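Local coordinates for Ufm1-specific protease (PDB 5EJJ), which hydrolyses the peptide bond at the C-terminal glycine of the ubiquitin-like modifier Ufm1, acting as a thiol protease in deufmylation, at residues I6-Q9 with A10-N14; I320-H323 with K324-L328. All coordinates share one frame; numbering follows the deposited sequence.

Contact 1 of 2, residues I6-Q9 with A10-N14; sequences IDAQ and AMFQN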
ATOM      1  N   ILE A   6     -13.183 -11.037 -13.596  1.00 12.61           N
ATOM      2  CA  ILE A   6     -12.027 -11.338 -12.781  1.00 12.13           C
ATOM      3  C   ILE A   6     -10.762 -10.765 -13.421  1.00 16.18           C
ATOM      4  O   ILE A   6     -10.687 -10.574 -14.646  1.00 15.08           O
ATOM      5  CB  ILE A   6     -11.915 -12.849 -12.595  1.00 11.15           C
ATOM      6  CG1 ILE A   6     -10.864 -13.200 -11.553  1.00 11.61           C
ATOM      7  CG2 ILE A   6     -11.673 -13.529 -13.920  1.00 11.75           C
ATOM      8  CD1 ILE A   6     -10.785 -14.693 -11.276  1.00 11.93           C
ATOM      9  N   ASP A   7      -9.778 -10.444 -12.587  1.00 16.27           N
ATOM     10  CA  ASP A   7      -8.471 -10.095 -13.109  1.00 14.48           C
ATOM     11  C   ASP A   7      -7.587 -11.328 -13.014  1.00 18.08           C
ATOM     12  O   ASP A   7      -6.946 -11.564 -11.976  1.00 18.41           O
ATOM     13  CB  ASP A   7      -7.890  -8.929 -12.332  1.00 16.63           C
ATOM     14  CG  ASP A   7      -6.592  -8.398 -12.928  1.00 21.53           C
ATOM     15  OD1 ASP A   7      -5.817  -9.184 -13.520  1.00 21.24           O
ATOM     16  OD2 ASP A   7      -6.338  -7.176 -12.777  1.00 27.64           O
ATOM     17  N   ALA A   8      -7.565 -12.116 -14.096  1.00 16.99           N
ATOM     18  CA  ALA A   8      -6.781 -13.347 -14.139  1.00 14.25           C
ATOM     19  C   ALA A   8      -5.268 -13.164 -13.924  1.00 16.55           C
ATOM     20  O   ALA A   8      -4.652 -13.990 -13.268  1.00 15.71           O
ATOM     21  CB  ALA A   8      -7.050 -14.084 -15.396  1.00 13.79           C
ATOM     22  N   GLN A   9      -4.671 -12.099 -14.459  1.00 19.47           N
ATOM     23  CA  GLN A   9      -3.241 -11.861 -14.230  1.00 19.32           C
ATOM     24  C   GLN A   9      -2.987 -11.803 -12.746  1.00 20.52           C
ATOM     25  O   GLN A   9      -2.091 -12.486 -12.224  1.00 20.66           O
ATOM     26  CB  GLN A   9      -2.741 -10.546 -14.844  1.00 21.16           C
ATOM     27  CG  GLN A   9      -2.922 -10.366 -16.357  1.00 31.92           C
ATOM     28  CD  GLN A   9      -2.136 -11.372 -17.200  1.00 43.73           C
ATOM     29  OE1 GLN A   9      -1.496 -12.300 -16.667  1.00 35.87           O
ATOM     30  NE2 GLN A   9      -2.188 -11.197 -18.532  1.00 38.48           N
ATOM     31  N   ALA A  10      -3.799 -10.982 -12.073  1.00 21.77           N
ATOM     32  CA  ALA A  10      -3.677 -10.737 -10.639  1.00 12.66           C
ATOM     33  C   ALA A  10      -3.725 -12.071  -9.898  1.00 15.40           C
ATOM     34  O   ALA A  10      -2.856 -12.363  -9.071  1.00 15.03           O
ATOM     35  CB  ALA A  10      -4.758  -9.825 -10.194  1.00  8.22           C
ATOM     36  N   MET A  11      -4.721 -12.895 -10.245  1.00 18.95           N
ATOM     37  CA  MET A  11      -4.857 -14.258  -9.723  1.00 14.68           C
ATOM     38  C   MET A  11      -3.597 -15.089  -9.892  1.00 18.06           C
ATOM     39  O   MET A  11      -3.100 -15.617  -8.910  1.00 20.02           O
ATOM     40  CB  MET A  11      -6.014 -14.982 -10.392  1.00 11.53           C
ATOM     41  CG  MET A  11      -6.150 -16.439  -9.956  1.00 13.03           C
ATOM     42  SD  MET A  11      -7.541 -17.323 -10.733  1.00 15.56           S
ATOM     43  CE  MET A  11      -7.096 -17.254 -12.466  1.00 17.12           C
ATOM     44  N   PHE A  12      -3.095 -15.204 -11.130  1.00 17.52           N
ATOM     45  CA  PHE A  12      -1.871 -15.953 -11.438  1.00 17.06           C
ATOM     46  C   PHE A  12      -0.718 -15.495 -10.571  1.00 21.80           C
ATOM     47  O   PHE A  12       0.028 -16.305 -10.009  1.00 24.22           O
ATOM     48  CB  PHE A  12      -1.463 -15.761 -12.899  1.00 20.38           C
ATOM     49  CG  PHE A  12      -2.439 -16.324 -13.880  1.00 20.99           C
ATOM     50  CD1 PHE A  12      -3.165 -17.473 -13.575  1.00 23.35           C
ATOM     51  CD2 PHE A  12      -2.654 -15.698 -15.093  1.00 18.31           C
ATOM     52  CE1 PHE A  12      -4.092 -17.993 -14.463  1.00 22.44           C
ATOM     53  CE2 PHE A  12      -3.576 -16.210 -15.986  1.00 21.85           C
ATOM     54  CZ  PHE A  12      -4.297 -17.365 -15.668  1.00 21.74           C
ATOM     55  N   GLN A  13      -0.566 -14.183 -10.471  1.00 20.38           N
ATOM     56  CA  GLN A  13       0.475 -13.622  -9.637  1.00 19.70           C
ATOM     57  C   GLN A  13       0.312 -14.014  -8.173  1.00 21.11           C
ATOM     58  O   GLN A  13       1.286 -14.107  -7.439  1.00 24.24           O
ATOM     59  CB  GLN A  13       0.463 -12.111  -9.745  1.00 19.85           C
ATOM     60  CG  GLN A  13       1.541 -11.474  -8.932  1.00 21.76           C
ATOM     61  CD  GLN A  13       2.888 -11.872  -9.433  1.00 25.76           C
ATOM     62  OE1 GLN A  13       3.089 -12.006 -10.643  1.00 30.46           O
ATOM     63  NE2 GLN A  13       3.826 -12.080  -8.518  1.00 21.47           N
ATOM     64  N   ASN A  14      -0.917 -14.221  -7.722  1.00 19.13           N
ATOM     65  CA  ASN A  14      -1.092 -14.610  -6.339  1.00 17.28           C
ATOM     66  C   ASN A  14      -0.600 -16.025  -6.128  1.00 17.57           C
ATOM     67  O   ASN A  14       0.127 -16.289  -5.174  1.00 18.48           O
ATOM     68  CB  ASN A  14      -2.537 -14.469  -5.905  1.00 18.29           C
ATOM     69  CG  ASN A  14      -2.855 -13.095  -5.339  1.00 15.99           C
ATOM     70  OD1 ASN A  14      -1.993 -12.215  -5.233  1.00 15.80           O
ATOM     71  ND2 ASN A  14      -4.117 -12.905  -4.976  1.00 17.34           N
TER

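Contact 2 of 2, residues I320-H323 with K324-L328; sequences IRLH and KLFNL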
ATOM      1  N   ILE A 320       5.444 -12.944   8.301  1.00 23.61           N
ATOM      2  CA  ILE A 320       5.650 -14.018   7.331  1.00 22.92           C
ATOM      3  C   ILE A 320       4.367 -14.827   7.135  1.00 21.60           C
ATOM      4  O   ILE A 320       3.969 -15.129   6.012  1.00 21.86           O
ATOM      5  CB  ILE A 320       6.844 -14.921   7.733  1.00 21.74           C
ATOM      6  CG1 ILE A 320       8.146 -14.252   7.318  1.00 18.94           C
ATOM      7  CG2 ILE A 320       6.749 -16.297   7.084  1.00 19.30           C
ATOM      8  CD1 ILE A 320       9.196 -14.375   8.342  1.00 28.37           C
ATOM      9  N   ARG A 321       3.716 -15.163   8.238  1.00 24.03           N
ATOM     10  CA  ARG A 321       2.483 -15.923   8.179  1.00 22.68           C
ATOM     11  C   ARG A 321       1.481 -15.164   7.334  1.00 21.64           C
ATOM     12  O   ARG A 321       0.850 -15.725   6.432  1.00 21.15           O
ATOM     13  CB  ARG A 321       1.947 -16.134   9.589  1.00 24.62           C
ATOM     14  CG  ARG A 321       0.510 -16.592   9.669  1.00 30.92           C
ATOM     15  CD  ARG A 321       0.378 -18.105   9.703  1.00 42.47           C
ATOM     16  NE  ARG A 321      -0.949 -18.499  10.185  1.00 57.84           N
ATOM     17  CZ  ARG A 321      -1.673 -19.491   9.662  1.00 66.25           C
ATOM     18  NH1 ARG A 321      -1.197 -20.199   8.632  1.00 63.34           N
ATOM     19  NH2 ARG A 321      -2.876 -19.771  10.165  1.00 60.28           N
ATOM     20  N   LEU A 322       1.368 -13.871   7.614  1.00 20.73           N
ATOM     21  CA  LEU A 322       0.437 -13.023   6.898  1.00 17.51           C
ATOM     22  C   LEU A 322       0.730 -12.969   5.400  1.00 17.45           C
ATOM     23  O   LEU A 322      -0.203 -13.011   4.608  1.00 18.73           O
ATOM     24  CB  LEU A 322       0.385 -11.627   7.507  1.00 16.65           C
ATOM     25  CG  LEU A 322      -0.415 -11.451   8.798  1.00 15.91           C
ATOM     26  CD1 LEU A 322      -0.877 -10.044   8.879  1.00 13.47           C
ATOM     27  CD2 LEU A 322      -1.609 -12.352   8.851  1.00 15.06           C
ATOM     28  N   HIS A 323       2.008 -12.891   5.019  1.00 18.79           N
ATOM     29  CA  HIS A 323       2.412 -12.957   3.608  1.00 16.63           C
ATOM     30  C   HIS A 323       1.852 -14.207   2.910  1.00 18.19           C
ATOM     31  O   HIS A 323       1.343 -14.149   1.780  1.00 17.96           O
ATOM     32  CB  HIS A 323       3.933 -12.935   3.469  1.00 16.62           C
ATOM     33  CG  HIS A 323       4.527 -11.560   3.453  1.00 19.70           C
ATOM     34  ND1 HIS A 323       4.474 -10.707   4.536  1.00 25.42           N
ATOM     35  CD2 HIS A 323       5.205 -10.893   2.487  1.00 19.95           C
ATOM     36  CE1 HIS A 323       5.085  -9.572   4.240  1.00 20.45           C
ATOM     37  NE2 HIS A 323       5.539  -9.661   3.003  1.00 20.09           N
ATOM     38  N   LYS A 324       1.931 -15.344   3.586  1.00 18.92           N
ATOM     39  CA  LYS A 324       1.399 -16.578   3.020  1.00 19.94           C
ATOM     40  C   LYS A 324      -0.125 -16.553   2.920  1.00 18.39           C
ATOM     41  O   LYS A 324      -0.707 -17.080   1.965  1.00 19.39           O
ATOM     42  CB  LYS A 324       1.863 -17.792   3.849  1.00 22.85           C
ATOM     43  CG  LYS A 324       3.297 -18.193   3.573  1.00 28.43           C
ATOM     44  CD  LYS A 324       3.810 -19.226   4.556  1.00 37.47           C
ATOM     45  CE  LYS A 324       5.340 -19.135   4.677  1.00 34.60           C
ATOM     46  NZ  LYS A 324       5.885 -20.042   5.731  1.00 34.83           N
ATOM     47  N   LEU A 325      -0.772 -15.964   3.921  1.00 17.61           N
ATOM     48  CA  LEU A 325      -2.220 -15.989   3.983  1.00 16.29           C
ATOM     49  C   LEU A 325      -2.817 -15.095   2.913  1.00 16.83           C
ATOM     50  O   LEU A 325      -3.806 -15.470   2.259  1.00 15.19           O
ATOM     51  CB  LEU A 325      -2.704 -15.561   5.353  1.00 18.33           C
ATOM     52  CG  LEU A 325      -2.535 -16.600   6.454  1.00 23.58           C
ATOM     53  CD1 LEU A 325      -2.959 -15.993   7.788  1.00 23.24           C
ATOM     54  CD2 LEU A 325      -3.359 -17.831   6.131  1.00 27.95           C
ATOM     55  N   PHE A 326      -2.196 -13.932   2.720  1.00 13.67           N
ATOM     56  CA  PHE A 326      -2.666 -12.958   1.747  1.00 12.79           C
ATOM     57  C   PHE A 326      -1.929 -13.008   0.410  1.00 16.77           C
ATOM     58  O   PHE A 326      -2.021 -12.074  -0.391  1.00 18.11           O
ATOM     59  CB  PHE A 326      -2.622 -11.562   2.348  1.00 11.49           C
ATOM     60  CG  PHE A 326      -3.598 -11.387   3.449  1.00 13.21           C
ATOM     61  CD1 PHE A 326      -3.173 -11.181   4.750  1.00 12.90           C
ATOM     62  CD2 PHE A 326      -4.958 -11.500   3.195  1.00  9.92           C
ATOM     63  CE1 PHE A 326      -4.084 -11.064   5.759  1.00 10.07           C
ATOM     64  CE2 PHE A 326      -5.869 -11.380   4.196  1.00  8.39           C
ATOM     65  CZ  PHE A 326      -5.443 -11.168   5.474  1.00  9.42           C
ATOM     66  N   ASN A 327      -1.225 -14.117   0.177  1.00 16.78           N
ATOM     67  CA  ASN A 327      -0.433 -14.350  -1.028  1.00 14.74           C
ATOM     68  C   ASN A 327       0.420 -13.148  -1.386  1.00 18.25           C
ATOM     69  O   ASN A 327       0.472 -12.752  -2.552  1.00 20.56           O
ATOM     70  CB  ASN A 327      -1.303 -14.729  -2.219  1.00 12.17           C
ATOM     71  CG  ASN A 327      -2.066 -16.019  -2.009  1.00 14.18           C
ATOM     72  OD1 ASN A 327      -2.921 -16.383  -2.815  1.00 15.55           O
ATOM     73  ND2 ASN A 327      -1.779 -16.712  -0.921  1.00 15.53           N
ATOM     74  N   LEU A 328       1.055 -12.546  -0.386  1.00 14.51           N
ATOM     75  CA  LEU A 328       1.996 -11.476  -0.649  1.00 17.34           C
ATOM     76  C   LEU A 328       3.312 -12.085  -1.126  1.00 22.83           C
ATOM     77  O   LEU A 328       3.540 -13.287  -0.953  1.00 23.45           O
ATOM     78  CB  LEU A 328       2.203 -10.647   0.604  1.00 17.63           C
ATOM     79  CG  LEU A 328       0.897 -10.106   1.169  1.00 15.67           C
ATOM     80  CD1 LEU A 328       1.151  -9.224   2.402  1.00 15.82           C
ATOM     81  CD2 LEU A 328       0.158  -9.353   0.096  1.00 13.54           C
TER

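Contact 1 of 2, residues I6-Q9 with A10-N14
Asp7 turns its CG away from its own backbone N (chi1 -173°) and so swings the carboxylate over the first turn of helix 8-19, where OD1 meets the backbone of Ala10; Phe12, with CG opposite its carbonyl carbon and next to its backbone N (chi1 -65°), folds its ring back over Ala8. The first of these groups makes an N-cap. Ala10 N donates to Asp7 OD1 over 3.1 Å, approaching from above the carboxylate, 56° out of its plane, while Ala10 CB packs 3.5 Å from the same oxygen. The backbone of Asp7 takes part as well: its O accepts from Met11 N at 3.1 Å, the bond that opens the series continued by Phe12 to Ala8 and Gln13 to Gln9. Lying at the helix N-terminus, the carboxylate is probably favoured in its charged form; its OD2 has weak further bonds to His121 ND1 and Val122 N.

The Phe12 ring carries Ala8 O over one face, 3.1 Å above the plane and displaced toward the rim, and its CE2 lies 4.1 Å from Ala8 CB. Gln9 OE1 comes to the edge of the same ring, 3.9 Å from CD2. On the buried side the Met11 chain runs straight to SD and bends only at the end; SD lies 4.2 Å from Ile6 CD1, and CE reaches Ala8 CB, joining the last residue of strand 4-6 to the helix that follows it.

Gln13 OE1 bonds to Arg105 NH1, and Ala8 N donates to Asn119 OD1. Ile6 and Met11 pack on Phe110 of helix 107-113 and on strand 45-53, and Phe12 touches Met101 and Leu102 of helix 99-104, seating the start of helix 8-19 against all three elements.

Contact 2 of 2, residues I320-H323 with K324-L328
His323 and Leu328 cross at about a right angle where helix 312-325 ends, and the leucine places its CD1 methyl over the centre of the imidazole. CD1 stands 4.2 Å from the centroid of the His323 ring and 7° off its normal, a CH-pi contact, while Leu328 CB is 3.6 Å from His323 CD2. The backbone beneath this pair forms a Schellman motif: Leu328 N donates to His323 O (2.7 Å), Asn327 N bonds weakly to Lys324 O, and Asn327 adopts the left-handed helical conformation that turns the chain. The His323-Leu328 packing is the side-chain contact between C3 and C'' that commonly accompanies a Schellman motif. His323 ND1 is held by Arg319 O one turn back.

Leu322 and Phe326 run side by side in the same direction, with Leu322 CD2 4.2 Å from Phe326 CE1; the same methyl reaches Leu325 CD1 at 4.0 Å. On the outer side Arg321, bent at its second torsion, slants across Leu325, whose CD1 sits 4.0 Å above one face of the guanidinium near its rim. Arg321 NH1 forms a salt bridge with Asp56.

Leu322 and Phe326 both pack on helix 59-68, through Phe64 and Leu65 respectively, and on Leu304 of strand 302-306, whereas Asn327 OD1 accepts from Phe51 N of strand 45-53.

Overall arrangement
The two contacts lie at opposite ends of their helices: contact 1 at the start of helix 8-19, contact 2 at the finish of helix 312-325. Both are partly buried: Ala8, Met11 and Phe12 in contact 1 and Leu322, Leu325, Phe326 and Leu328 in contact 2 are buried, while Gln9, Arg321 and Lys324 are exposed; Asn327 is polar but buried. Contact 1 uses a carboxylate to receive a backbone N-H; contact 2 closes through backbone bonds and a leucine lying on an imidazole. Their centres are 16 Å apart, yet they touch, Asn14 O packing 3.6 Å from Asn327 CB. Strand 45-53 also receives Asn14 ND2 at Val49 O, so both helix ends meet the same strand.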